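Local coordinates for protein CheQ (Campylobacter jejuni subsp. jejuni, PDB 6A51) that is a regulator that, together with CheP, specifically controls transcription of the core chemotaxis operon cheVAW, at residues Phe23-Ala37 and His72-Val86. Sequence-based numbering, arbitrary orientation.
Sequences FLDHYILNAEFHRFA and HQQALRQCSGLNGFV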
# COMPACT_ATOMS: atom_id res chain seq x y z
N PHE A 23 -3.37 5.72 -2.44
CA PHE A 23 -3.08 4.64 -3.36
C PHE A 23 -1.97 5.04 -4.31
O PHE A 23 -1.74 6.23 -4.57
CB PHE A 23 -4.35 4.25 -4.13
CG PHE A 23 -5.58 4.23 -3.27
CD1 PHE A 23 -5.52 3.80 -1.95
CD2 PHE A 23 -6.80 4.64 -3.78
CE1 PHE A 23 -6.64 3.80 -1.15
CE2 PHE A 23 -7.92 4.64 -2.99
CZ PHE A 23 -7.85 4.22 -1.67
N LEU A 24 -1.25 4.04 -4.82
CA LEU A 24 -0.10 4.25 -5.69
C LEU A 24 -0.48 4.32 -7.17
O LEU A 24 0.36 4.01 -8.02
CB LEU A 24 0.91 3.14 -5.44
CG LEU A 24 1.56 3.14 -4.08
CD1 LEU A 24 2.12 1.75 -3.78
CD2 LEU A 24 2.67 4.21 -4.04
N ASP A 25 -1.71 4.73 -7.49
CA ASP A 25 -2.20 4.85 -8.86
C ASP A 25 -1.17 5.49 -9.80
O ASP A 25 -0.78 4.91 -10.82
CB ASP A 25 -3.47 5.71 -8.86
CG ASP A 25 -4.72 4.94 -8.43
OD1 ASP A 25 -4.65 4.08 -7.52
OD2 ASP A 25 -5.79 5.22 -9.01
N HIS A 26 -0.74 6.69 -9.45
CA HIS A 26 0.11 7.52 -10.28
C HIS A 26 1.61 7.18 -10.18
O HIS A 26 2.42 8.00 -10.62
CB HIS A 26 -0.11 8.99 -9.90
CG HIS A 26 -1.53 9.43 -10.03
ND1 HIS A 26 -2.32 9.06 -11.10
CD2 HIS A 26 -2.30 10.20 -9.24
CE1 HIS A 26 -3.52 9.59 -10.96
NE2 HIS A 26 -3.54 10.28 -9.83
N TYR A 27 2.00 6.03 -9.63
CA TYR A 27 3.40 5.75 -9.37
C TYR A 27 3.78 4.37 -9.88
O TYR A 27 2.94 3.47 -9.98
CB TYR A 27 3.73 5.80 -7.87
CG TYR A 27 3.69 7.17 -7.24
CD1 TYR A 27 2.52 7.67 -6.69
CD2 TYR A 27 4.82 7.97 -7.19
CE1 TYR A 27 2.48 8.92 -6.09
CE2 TYR A 27 4.79 9.23 -6.61
CZ TYR A 27 3.62 9.70 -6.05
OH TYR A 27 3.60 10.96 -5.48
N ILE A 28 5.07 4.20 -10.17
CA ILE A 28 5.64 2.89 -10.43
C ILE A 28 6.79 2.66 -9.45
O ILE A 28 7.38 3.60 -8.90
CB ILE A 28 6.15 2.73 -11.88
CG1 ILE A 28 7.29 3.71 -12.13
CG2 ILE A 28 5.01 2.95 -12.87
CD1 ILE A 28 7.66 3.83 -13.56
N LEU A 29 7.09 1.40 -9.23
CA LEU A 29 8.14 1.02 -8.30
C LEU A 29 9.50 1.16 -8.99
O LEU A 29 9.70 0.65 -10.09
CB LEU A 29 7.89 -0.40 -7.83
CG LEU A 29 8.80 -1.02 -6.79
CD1 LEU A 29 8.47 -0.48 -5.42
CD2 LEU A 29 8.60 -2.52 -6.83
N ASN A 30 10.42 1.89 -8.36
CA ASN A 30 11.72 2.11 -8.99
C ASN A 30 12.48 0.80 -9.17
O ASN A 30 13.14 0.60 -10.19
CB ASN A 30 12.55 3.11 -8.18
CG ASN A 30 13.96 3.31 -8.75
OD1 ASN A 30 14.13 3.74 -9.90
ND2 ASN A 30 14.97 2.99 -7.95
N ALA A 31 12.38 -0.09 -8.17
CA ALA A 31 13.06 -1.38 -8.23
C ALA A 31 12.71 -2.15 -9.50
O ALA A 31 13.56 -2.86 -10.05
CB ALA A 31 12.69 -2.22 -7.00
N GLU A 32 11.48 -2.00 -9.98
CA GLU A 32 11.07 -2.69 -11.19
C GLU A 32 11.36 -1.87 -12.44
O GLU A 32 11.82 -2.41 -13.45
CB GLU A 32 9.57 -3.04 -11.11
CG GLU A 32 8.97 -3.54 -12.42
CD GLU A 32 7.46 -3.76 -12.36
OE1 GLU A 32 7.05 -4.95 -12.32
OE2 GLU A 32 6.69 -2.77 -12.38
N PHE A 33 11.13 -0.55 -12.38
CA PHE A 33 11.29 0.29 -13.56
C PHE A 33 12.73 0.33 -14.05
O PHE A 33 12.97 0.34 -15.26
CB PHE A 33 10.82 1.71 -13.27
CG PHE A 33 11.30 2.73 -14.27
CD1 PHE A 33 10.60 2.95 -15.45
CD2 PHE A 33 12.46 3.48 -14.02
CE1 PHE A 33 11.04 3.89 -16.39
CE2 PHE A 33 12.91 4.43 -14.95
CZ PHE A 33 12.20 4.63 -16.14
N HIS A 34 13.69 0.41 -13.14
CA HIS A 34 15.06 0.55 -13.62
C HIS A 34 15.59 -0.72 -14.26
O HIS A 34 16.54 -0.65 -15.05
CB HIS A 34 15.99 1.00 -12.49
CG HIS A 34 16.57 -0.11 -11.69
ND1 HIS A 34 15.88 -0.76 -10.69
CD2 HIS A 34 17.81 -0.66 -11.70
CE1 HIS A 34 16.66 -1.67 -10.13
NE2 HIS A 34 17.84 -1.63 -10.72
N ARG A 35 15.01 -1.86 -13.93
CA ARG A 35 15.35 -3.11 -14.58
C ARG A 35 14.82 -3.16 -16.04
O ARG A 35 15.50 -3.56 -16.92
CB ARG A 35 14.99 -4.33 -13.71
CG ARG A 35 15.63 -4.35 -12.31
CD ARG A 35 15.54 -5.69 -11.56
NE ARG A 35 15.31 -5.70 -10.08
CZ ARG A 35 16.19 -6.11 -9.15
NH1 ARG A 35 17.40 -6.51 -9.50
NH2 ARG A 35 15.89 -6.12 -7.85
N PHE A 36 13.60 -2.69 -16.27
CA PHE A 36 13.01 -2.64 -17.60
C PHE A 36 13.69 -1.65 -18.51
O PHE A 36 13.79 -1.86 -19.69
CB PHE A 36 11.53 -2.35 -17.54
CG PHE A 36 10.74 -3.46 -16.96
CD1 PHE A 36 11.11 -4.76 -17.17
CD2 PHE A 36 9.63 -3.20 -16.21
CE1 PHE A 36 10.40 -5.79 -16.64
CE2 PHE A 36 8.91 -4.23 -15.67
CZ PHE A 36 9.29 -5.53 -15.88
N ALA A 37 14.10 -0.55 -17.92
CA ALA A 37 14.78 0.55 -18.59
C ALA A 37 16.23 0.27 -18.91
O ALA A 37 16.80 0.85 -19.80
CB ALA A 37 14.64 1.82 -17.79
N HIS A 72 12.31 6.66 -22.05
CA HIS A 72 12.03 5.50 -21.23
C HIS A 72 10.57 5.08 -21.24
O HIS A 72 10.22 4.13 -20.54
CB HIS A 72 12.47 5.75 -19.79
CG HIS A 72 13.96 5.72 -19.59
ND1 HIS A 72 14.61 6.56 -18.73
CD2 HIS A 72 14.91 4.93 -20.16
CE1 HIS A 72 15.91 6.30 -18.76
NE2 HIS A 72 16.11 5.32 -19.62
N GLN A 73 9.71 5.75 -22.03
CA GLN A 73 8.28 5.45 -22.05
C GLN A 73 7.99 3.99 -22.36
O GLN A 73 6.94 3.46 -21.95
CB GLN A 73 7.57 6.33 -23.06
CG GLN A 73 7.54 7.79 -22.69
CD GLN A 73 6.65 8.07 -21.49
OE1 GLN A 73 7.07 8.73 -20.53
NE2 GLN A 73 5.41 7.59 -21.54
N GLN A 74 8.88 3.32 -23.09
CA GLN A 74 8.69 1.89 -23.32
C GLN A 74 8.76 1.11 -22.01
O GLN A 74 7.86 0.32 -21.70
CB GLN A 74 9.73 1.40 -24.32
CG GLN A 74 9.36 0.11 -25.03
CD GLN A 74 10.56 -0.78 -25.25
OE1 GLN A 74 11.22 -1.20 -24.30
NE2 GLN A 74 10.87 -1.06 -26.52
N ALA A 75 9.82 1.34 -21.23
CA ALA A 75 9.96 0.67 -19.94
C ALA A 75 8.83 1.05 -18.99
O ALA A 75 8.39 0.22 -18.18
CB ALA A 75 11.31 1.01 -19.31
N LEU A 76 8.36 2.29 -19.05
CA LEU A 76 7.18 2.66 -18.27
C LEU A 76 6.03 1.72 -18.57
O LEU A 76 5.43 1.14 -17.65
CB LEU A 76 6.79 4.11 -18.58
CG LEU A 76 5.49 4.59 -17.95
CD1 LEU A 76 5.53 4.34 -16.46
CD2 LEU A 76 5.28 6.08 -18.22
N ARG A 77 5.73 1.50 -19.86
CA ARG A 77 4.54 0.76 -20.26
C ARG A 77 4.58 -0.70 -19.82
O ARG A 77 3.52 -1.31 -19.67
CB ARG A 77 4.34 0.85 -21.78
CG ARG A 77 3.69 2.17 -22.24
CD ARG A 77 3.46 2.23 -23.76
NE ARG A 77 4.70 2.02 -24.52
CZ ARG A 77 5.47 2.99 -25.00
NH1 ARG A 77 5.15 4.27 -24.81
NH2 ARG A 77 6.58 2.69 -25.69
N GLN A 78 5.75 -1.26 -19.55
CA GLN A 78 5.84 -2.63 -19.06
C GLN A 78 5.94 -2.71 -17.54
O GLN A 78 6.25 -3.79 -17.02
CB GLN A 78 7.02 -3.36 -19.70
CG GLN A 78 8.33 -2.63 -19.62
CD GLN A 78 9.31 -3.11 -20.67
OE1 GLN A 78 9.96 -2.30 -21.35
NE2 GLN A 78 9.42 -4.43 -20.81
N CYS A 79 5.69 -1.62 -16.82
CA CYS A 79 5.72 -1.64 -15.36
C CYS A 79 4.36 -2.04 -14.79
O CYS A 79 3.31 -1.65 -15.32
CB CYS A 79 6.12 -0.28 -14.79
SG CYS A 79 7.90 -0.01 -14.62
N SER A 80 4.39 -2.80 -13.70
CA SER A 80 3.16 -3.22 -13.04
C SER A 80 2.32 -2.03 -12.59
O SER A 80 2.84 -1.02 -12.09
CB SER A 80 3.49 -4.08 -11.83
OG SER A 80 4.30 -5.17 -12.22
N GLY A 81 1.01 -2.15 -12.78
CA GLY A 81 0.10 -1.15 -12.25
C GLY A 81 -0.09 -1.29 -10.75
O GLY A 81 0.06 -2.37 -10.17
N LEU A 82 -0.42 -0.18 -10.12
CA LEU A 82 -0.57 -0.18 -8.67
C LEU A 82 -1.84 0.55 -8.24
O LEU A 82 -1.90 1.06 -7.11
CB LEU A 82 0.67 0.46 -8.02
CG LEU A 82 2.02 -0.23 -8.24
CD1 LEU A 82 3.17 0.75 -8.04
CD2 LEU A 82 2.15 -1.41 -7.29
N ASN A 83 -2.84 0.64 -9.11
CA ASN A 83 -4.09 1.31 -8.77
C ASN A 83 -4.71 0.70 -7.53
O ASN A 83 -4.90 -0.52 -7.46
CB ASN A 83 -5.06 1.24 -9.94
CG ASN A 83 -4.63 2.10 -11.11
OD1 ASN A 83 -3.81 3.01 -10.97
ND2 ASN A 83 -5.20 1.83 -12.28
N GLY A 84 -5.02 1.55 -6.54
CA GLY A 84 -5.57 1.12 -5.27
C GLY A 84 -4.59 0.49 -4.32
O GLY A 84 -4.97 0.14 -3.19
N PHE A 85 -3.33 0.31 -4.71
CA PHE A 85 -2.43 -0.41 -3.82
C PHE A 85 -1.67 0.53 -2.92
O PHE A 85 -1.50 1.72 -3.21
CB PHE A 85 -1.46 -1.28 -4.62
CG PHE A 85 -2.07 -2.55 -5.11
CD1 PHE A 85 -2.79 -2.57 -6.31
CD2 PHE A 85 -1.97 -3.73 -4.37
CE1 PHE A 85 -3.37 -3.74 -6.77
CE2 PHE A 85 -2.55 -4.92 -4.83
CZ PHE A 85 -3.25 -4.92 -6.04
N VAL A 86 -1.24 -0.02 -1.79
CA VAL A 86 -0.28 0.62 -0.90
C VAL A 86 0.72 -0.46 -0.49
O VAL A 86 0.45 -1.65 -0.59
CB VAL A 86 -0.95 1.23 0.35
CG1 VAL A 86 -2.12 2.11 -0.04
CG2 VAL A 86 -1.39 0.13 1.30
O HOH W 1 5.56 -0.54 -11.08
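L82 packs its CB against that of L24 at 3.7 Å, and its CD1 reaches on to the backbone around Y27 and I28. L24 in turn ties its backbone N to F85 O (2.8 Å), while CG and CD1 lie against the same carbonyl. Both leucines also touch F124 of strand 122-126. D25 binds the type II turn from L82 to F85, its OD1 taking the N-H of G84, a residue at positive phi, at 2.7 Å. The L24-F85 bond and the leucine packing link the turn leading into strand 27-29 to the start of strand 85-87, bringing together the edges of a mixed four-stranded sheet and a three-stranded antiparallel one. Further along, helices 30-37 and 73-77 cross at 129° with their axes 8.5 Å apart. Here Q78 CG makes an off-centre CH-pi contact with the F36 ring (4.1 Å to the centroid), which has C79 SG at its edge; that sulfur also meets the edge of F33. The edge of F33 is directed toward the face of H72. From helix 30-37, E32 stretches out an extended chain, CG opposite its backbone N (chi1 170°), and S80 holds its carboxylate at both oxygens: OG reaches the syn lone pair of OE1 at 2.8 Å, and N meets OE2 at 2.7 Å, 31° out of the carboxylate plane. A water links OE2 to L29 N and S80 O.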